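Local coordinates for nucleoside-triphosphatase THEP1 (Aquifex aeolicus, PDB 1YE8), which hydrolyses ATP, GTP, CTP, TTP and UTP to their diphosphates, has no kinase activity, and belongs to the P-loop NTPases, at residues G74-V77 with Q78-E81; L88-A91 with Y92-K96. All coordinates share one frame; numbering follows the deposited sequence.

Contact 1. Residues G74-V77 with Q78-E81; sequences GVNV and QYFE
A chi1 of -171° swings the Asn76 amide away from its own backbone N, while CG of Tyr79 is turned back beside its N (chi1 -71°), and the asparagine amide is thereby laid flat against the tyrosine ring. The two planes lie 6° apart. ND2 sits 3.3 Å above the ring plane, over its centre, while Asn76 CG comes within 3.4 Å of Tyr79 CG. The same placement of the amide brings Asn76 OD1 to Tyr79 N at 2.9 Å, the N-H approaching from above the carbonyl plane. This is the classic N-cap: Asn76 ends the run out of strand 73-75 and opens helix 77-97, and its side chain accepts from a backbone amide of the first turn. The first helical turn follows at once, Phe80 N donating to Asn76 O and Glu81 N to Val77 O. Val77 and Glu81 run alongside each other, CG1 of the valine 3.4 Å from OE2 of the glutamate, an oxygen that is also hydrogen-bonded to Ser115 OG. Beside the cap, one water accepts from both Val77 N and Gln78 NE2, each at 2.9 Å. The Phe80 side chain is buried, meeting the rings of Phe59 and Phe118.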
ATOM      1  N   GLY A  74       0.963  -2.978  18.944  1.00 12.14           N
ATOM      2  CA  GLY A  74      -0.178  -3.880  18.911  1.00 11.81           C
ATOM      3  C   GLY A  74      -1.052  -3.538  17.721  1.00 10.59           C
ATOM      4  O   GLY A  74      -1.382  -2.372  17.515  1.00 10.19           O
ATOM      5  N   VAL A  75      -1.381  -4.548  16.922  1.00 10.67           N
ATOM      6  CA  VAL A  75      -2.179  -4.357  15.715  1.00 10.60           C
ATOM      7  C   VAL A  75      -3.626  -4.787  15.939  1.00 10.55           C
ATOM      8  O   VAL A  75      -3.907  -5.926  16.365  1.00 11.66           O
ATOM      9  CB  VAL A  75      -1.604  -5.144  14.521  1.00 10.52           C
ATOM     10  CG1 VAL A  75      -2.468  -4.951  13.271  1.00 11.63           C
ATOM     11  CG2 VAL A  75      -0.165  -4.716  14.238  1.00 12.61           C
ATOM     12  N   ASN A  76      -4.541  -3.864  15.656  1.00 10.21           N
ATOM     13  CA  ASN A  76      -5.960  -4.174  15.696  1.00 10.21           C
ATOM     14  C   ASN A  76      -6.446  -4.442  14.276  1.00 10.18           C
ATOM     15  O   ASN A  76      -6.644  -3.506  13.460  1.00  9.74           O
ATOM     16  CB  ASN A  76      -6.742  -3.046  16.355  1.00 10.61           C
ATOM     17  CG  ASN A  76      -8.184  -3.421  16.611  1.00 10.69           C
ATOM     18  OD1 ASN A  76      -8.844  -3.994  15.740  1.00 11.84           O
ATOM     19  ND2 ASN A  76      -8.690  -3.095  17.814  1.00 13.53           N
ATOM     20  N   VAL A  77      -6.560  -5.731  13.972  1.00 10.20           N
ATOM     21  CA  VAL A  77      -6.896  -6.189  12.633  1.00 11.26           C
ATOM     22  C   VAL A  77      -8.259  -5.642  12.203  1.00 11.60           C
ATOM     23  O   VAL A  77      -8.446  -5.269  11.045  1.00 12.23           O
ATOM     24  CB  VAL A  77      -6.852  -7.727  12.560  1.00 11.43           C
ATOM     25  CG1 VAL A  77      -7.514  -8.249  11.276  1.00 12.22           C
ATOM     26  CG2 VAL A  77      -5.421  -8.209  12.700  1.00 13.29           C
ATOM     27  N   GLN A  78      -9.206  -5.603  13.141  1.00 11.61           N
ATOM     28  CA  GLN A  78     -10.557  -5.126  12.876  1.00 12.73           C
ATOM     29  C   GLN A  78     -10.551  -3.634  12.517  1.00 11.63           C
ATOM     30  O   GLN A  78     -11.229  -3.219  11.566  1.00 11.76           O
ATOM     31  CB  GLN A  78     -11.469  -5.423  14.077  1.00 13.86           C
ATOM     32  CG  GLN A  78     -11.804  -6.928  14.247  1.00 18.49           C
ATOM     33  CD  GLN A  78     -10.588  -7.811  14.604  1.00 21.99           C
ATOM     34  OE1 GLN A  78     -10.410  -8.884  14.010  1.00 25.33           O
ATOM     35  NE2 GLN A  78      -9.752  -7.358  15.557  1.00 20.24           N
ATOM     36  N   TYR A  79      -9.759  -2.831  13.231  1.00 11.21           N
ATOM     37  CA  TYR A  79      -9.667  -1.415  12.906  1.00 11.06           C
ATOM     38  C   TYR A  79      -9.080  -1.204  11.517  1.00 10.62           C
ATOM     39  O   TYR A  79      -9.534  -0.343  10.776  1.00 11.08           O
ATOM     40  CB  TYR A  79      -8.790  -0.669  13.914  1.00 11.82           C
ATOM     41  CG  TYR A  79      -9.387  -0.495  15.304  1.00 11.44           C
ATOM     42  CD1 TYR A  79     -10.676  -0.933  15.613  1.00 12.42           C
ATOM     43  CD2 TYR A  79      -8.654   0.153  16.288  1.00 12.13           C
ATOM     44  CE1 TYR A  79     -11.214  -0.742  16.898  1.00 12.80           C
ATOM     45  CE2 TYR A  79      -9.177   0.356  17.563  1.00 13.97           C
ATOM     46  CZ  TYR A  79     -10.447  -0.098  17.859  1.00 13.94           C
ATOM     47  OH  TYR A  79     -10.934   0.113  19.147  1.00 15.67           O
ATOM     48  N   PHE A  80      -8.062  -1.995  11.185  1.00 10.10           N
ATOM     49  CA  PHE A  80      -7.455  -1.909   9.867  1.00  9.73           C
ATOM     50  C   PHE A  80      -8.478  -2.268   8.789  1.00  9.09           C
ATOM     51  O   PHE A  80      -8.667  -1.532   7.813  1.00  9.22           O
ATOM     52  CB  PHE A  80      -6.228  -2.825   9.787  1.00  9.13           C
ATOM     53  CG  PHE A  80      -5.650  -2.934   8.407  1.00  8.97           C
ATOM     54  CD1 PHE A  80      -4.960  -1.866   7.866  1.00  9.00           C
ATOM     55  CD2 PHE A  80      -5.788  -4.096   7.661  1.00  9.26           C
ATOM     56  CE1 PHE A  80      -4.424  -1.931   6.567  1.00 10.52           C
ATOM     57  CE2 PHE A  80      -5.250  -4.193   6.371  1.00 10.63           C
ATOM     58  CZ  PHE A  80      -4.561  -3.101   5.831  1.00 10.00           C
ATOM     59  N   GLU A  81      -9.149  -3.403   8.974  1.00  9.56           N
ATOM     60  CA  GLU A  81     -10.092  -3.921   7.983  1.00 10.02           C
ATOM     61  C   GLU A  81     -11.269  -2.996   7.765  1.00 10.34           C
ATOM     62  O   GLU A  81     -11.765  -2.890   6.649  1.00 10.49           O
ATOM     63  CB  GLU A  81     -10.605  -5.303   8.404  1.00 10.13           C
ATOM     64  CG  GLU A  81      -9.573  -6.401   8.232  1.00 10.85           C
ATOM     65  CD  GLU A  81     -10.027  -7.776   8.715  1.00 13.19           C
ATOM     66  OE1 GLU A  81     -11.058  -7.890   9.416  1.00 17.36           O
ATOM     67  OE2 GLU A  81      -9.320  -8.749   8.415  1.00 12.60           O
TER
HETATM   68  O   HOH W   1      -6.899  -7.637  16.177  1.00 17.04           O

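Contact 2. Residues L88-A91 with Y92-K96; sequences LERA and YREAK
Arg90 and Glu94, one helical turn apart, illustrate the i to i+4 salt bridge, and the arginine can be followed outward along helix 77-97. Its CB touches NH2 of Arg93 at 3.8 Å. CG, anti to the backbone N (chi1 173°), starts an extended chain that passes Glu94 OE2 at 3.5 Å, and CD keeps a similar distance from the same oxygen. NE then donates to Glu94 OE2 at 2.6 Å with an N-H...O angle of 168°, the oxygen lying in the guanidinium plane. NH2 adds a weak second bond to that oxygen and donates to a water, which in turn donates to Glu94 OE1. NH1 forms a salt bridge with Glu53. Guanidinium and carboxylate are nearly coplanar, 15° apart. Arg93 folds back instead, bent at chi3, so that Glu89 O lies 3.6 Å above the centre of its guanidinium face while NH2 reaches 3.4 Å from Arg90 CA. On another side of the helix CE of Lys96 rests over the Tyr92 ring, 3.6 Å above its plane; the phenol OH bonds to Asp128, and Leu88, Ala91 and Ala95 pack on Ile103 of strand 102-105. With carboxylates of Glu94 and Glu53 both engaging it, the Arg90 guanidinium is pinned through all three nitrogens, an arrangement that would be expected to stabilise its positive charge.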
ATOM      1  N   LEU A  88     -10.605  -1.060  -0.805  1.00  9.05           N
ATOM      2  CA  LEU A  88      -9.963  -1.907  -1.818  1.00  9.27           C
ATOM      3  C   LEU A  88     -10.975  -2.670  -2.657  1.00  9.02           C
ATOM      4  O   LEU A  88     -10.752  -2.866  -3.849  1.00  9.44           O
ATOM      5  CB  LEU A  88      -8.934  -2.856  -1.197  1.00 10.22           C
ATOM      6  CG  LEU A  88      -7.627  -2.216  -0.706  1.00 12.74           C
ATOM      7  CD1 LEU A  88      -6.591  -3.294  -0.413  1.00 14.37           C
ATOM      8  CD2 LEU A  88      -7.039  -1.182  -1.671  1.00 12.96           C
ATOM      9  N   GLU A  89     -12.087  -3.103  -2.060  1.00  9.38           N
ATOM     10  CA  GLU A  89     -13.119  -3.783  -2.852  1.00  9.87           C
ATOM     11  C   GLU A  89     -13.699  -2.822  -3.894  1.00  9.41           C
ATOM     12  O   GLU A  89     -13.920  -3.190  -5.052  1.00 10.45           O
ATOM     13  CB  GLU A  89     -14.238  -4.344  -1.966  1.00 10.87           C
ATOM     14  CG  GLU A  89     -13.776  -5.457  -1.034  1.00 13.20           C
ATOM     15  CD  GLU A  89     -13.762  -6.848  -1.640  1.00 16.64           C
ATOM     16  OE1 GLU A  89     -13.875  -6.989  -2.870  1.00 18.58           O
ATOM     17  OE2 GLU A  89     -13.604  -7.829  -0.866  1.00 19.09           O
ATOM     18  N   ARG A  90     -13.943  -1.577  -3.478  1.00  9.65           N
ATOM     19  CA  ARG A  90     -14.384  -0.538  -4.409  1.00 10.22           C
ATOM     20  C   ARG A  90     -13.328  -0.275  -5.487  1.00  9.83           C
ATOM     21  O   ARG A  90     -13.644  -0.237  -6.681  1.00  9.98           O
ATOM     22  CB  ARG A  90     -14.693   0.761  -3.662  1.00 10.56           C
ATOM     23  CG  ARG A  90     -14.983   1.921  -4.568  1.00 11.34           C
ATOM     24  CD  ARG A  90     -15.221   3.241  -3.862  1.00 13.86           C
ATOM     25  NE  ARG A  90     -14.989   4.287  -4.836  1.00 14.50           N
ATOM     26  CZ  ARG A  90     -14.692   5.533  -4.566  1.00 13.25           C
ATOM     27  NH1 ARG A  90     -14.639   5.965  -3.299  1.00 13.46           N
ATOM     28  NH2 ARG A  90     -14.461   6.354  -5.584  1.00 15.71           N
ATOM     29  N   ALA A  91     -12.076  -0.102  -5.061  1.00  9.69           N
ATOM     30  CA  ALA A  91     -10.991   0.170  -6.008  1.00  9.46           C
ATOM     31  C   ALA A  91     -10.897  -0.919  -7.075  1.00  9.49           C
ATOM     32  O   ALA A  91     -10.775  -0.618  -8.250  1.00 10.36           O
ATOM     33  CB  ALA A  91      -9.667   0.316  -5.284  1.00  9.72           C
ATOM     34  N   TYR A  92     -11.012  -2.180  -6.656  1.00  9.45           N
ATOM     35  CA  TYR A  92     -10.919  -3.321  -7.568  1.00 10.10           C
ATOM     36  C   TYR A  92     -12.114  -3.342  -8.531  1.00 10.84           C
ATOM     37  O   TYR A  92     -11.920  -3.507  -9.749  1.00 10.90           O
ATOM     38  CB  TYR A  92     -10.789  -4.608  -6.741  1.00 10.52           C
ATOM     39  CG  TYR A  92     -10.474  -5.855  -7.539  1.00 10.93           C
ATOM     40  CD1 TYR A  92      -9.588  -5.819  -8.621  1.00 11.27           C
ATOM     41  CD2 TYR A  92     -11.041  -7.080  -7.193  1.00 11.71           C
ATOM     42  CE1 TYR A  92      -9.284  -6.963  -9.344  1.00 13.24           C
ATOM     43  CE2 TYR A  92     -10.734  -8.229  -7.907  1.00 14.47           C
ATOM     44  CZ  TYR A  92      -9.867  -8.154  -8.979  1.00 14.74           C
ATOM     45  OH  TYR A  92      -9.572  -9.295  -9.686  1.00 16.87           O
ATOM     46  N   ARG A  93     -13.333  -3.139  -8.020  1.00 10.86           N
ATOM     47  CA  ARG A  93     -14.485  -3.083  -8.937  1.00 11.30           C
ATOM     48  C   ARG A  93     -14.306  -1.978  -9.966  1.00 11.56           C
ATOM     49  O   ARG A  93     -14.555  -2.174 -11.159  1.00 12.55           O
ATOM     50  CB  ARG A  93     -15.805  -2.834  -8.209  1.00 11.31           C
ATOM     51  CG  ARG A  93     -16.377  -4.021  -7.484  1.00 11.71           C
ATOM     52  CD  ARG A  93     -17.771  -3.752  -6.926  1.00 12.44           C
ATOM     53  NE  ARG A  93     -17.749  -2.639  -5.978  1.00 12.43           N
ATOM     54  CZ  ARG A  93     -17.575  -2.764  -4.665  1.00 12.36           C
ATOM     55  NH1 ARG A  93     -17.408  -3.964  -4.114  1.00 13.68           N
ATOM     56  NH2 ARG A  93     -17.556  -1.678  -3.905  1.00 12.37           N
ATOM     57  N   GLU A  94     -13.914  -0.795  -9.509  1.00 11.60           N
ATOM     58  CA  GLU A  94     -13.824   0.344 -10.421  1.00 12.24           C
ATOM     59  C   GLU A  94     -12.685   0.170 -11.416  1.00 12.38           C
ATOM     60  O   GLU A  94     -12.841   0.494 -12.592  1.00 13.81           O
ATOM     61  CB  GLU A  94     -13.667   1.648  -9.660  1.00 12.83           C
ATOM     62  CG  GLU A  94     -14.901   2.099  -8.909  1.00 15.06           C
ATOM     63  CD  GLU A  94     -14.842   3.573  -8.607  1.00 17.50           C
ATOM     64  OE1 GLU A  94     -14.494   4.352  -9.523  1.00 21.32           O
ATOM     65  OE2 GLU A  94     -15.092   3.954  -7.460  1.00 18.25           O
ATOM     66  N   ALA A  95     -11.543  -0.342 -10.949  1.00 12.41           N
ATOM     67  CA  ALA A  95     -10.355  -0.482 -11.790  1.00 13.07           C
ATOM     68  C   ALA A  95     -10.512  -1.553 -12.869  1.00 13.65           C
ATOM     69  O   ALA A  95      -9.878  -1.466 -13.913  1.00 14.26           O
ATOM     70  CB  ALA A  95      -9.114  -0.758 -10.930  1.00 13.39           C
ATOM     71  N   LYS A  96     -11.346  -2.565 -12.624  1.00 14.28           N
ATOM     72  CA  LYS A  96     -11.596  -3.590 -13.638  1.00 15.85           C
ATOM     73  C   LYS A  96     -12.382  -3.010 -14.800  1.00 16.96           C
ATOM     74  O   LYS A  96     -12.185  -3.425 -15.941  1.00 18.24           O
ATOM     75  CB  LYS A  96     -12.343  -4.781 -13.042  1.00 15.76           C
ATOM     76  CG  LYS A  96     -11.433  -5.702 -12.239  1.00 15.54           C
ATOM     77  CD  LYS A  96     -12.126  -6.980 -11.795  1.00 15.83           C
ATOM     78  CE  LYS A  96     -12.959  -6.732 -10.581  1.00 16.23           C
ATOM     79  NZ  LYS A  96     -13.710  -7.940 -10.151  1.00 17.48           N
TER
HETATM   80  O   HOH W   2     -14.363   6.881  -8.533  1.00 36.21           O

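In the fold
Contacts 1 and 2 come in series along helix 77-97, the first at its N-terminal end and the second close to its C-terminal end, with centres 22 Å apart and nearest atoms about 7 Å apart. Together they show how a single helix can span two sheets. Residues 74-81 start it from strand 73-75 of the antiparallel sheet; residues 88-96 lay it on the parallel sheet, against strands 28-29 and 102-105, with helix 116-126 alongside. Phe118 of that helix meets side chains from both contacts. Strand 102-105 carries part of the predicted ATP site of this RecA-like NTPase, and the helix packs against that strand through Ile103.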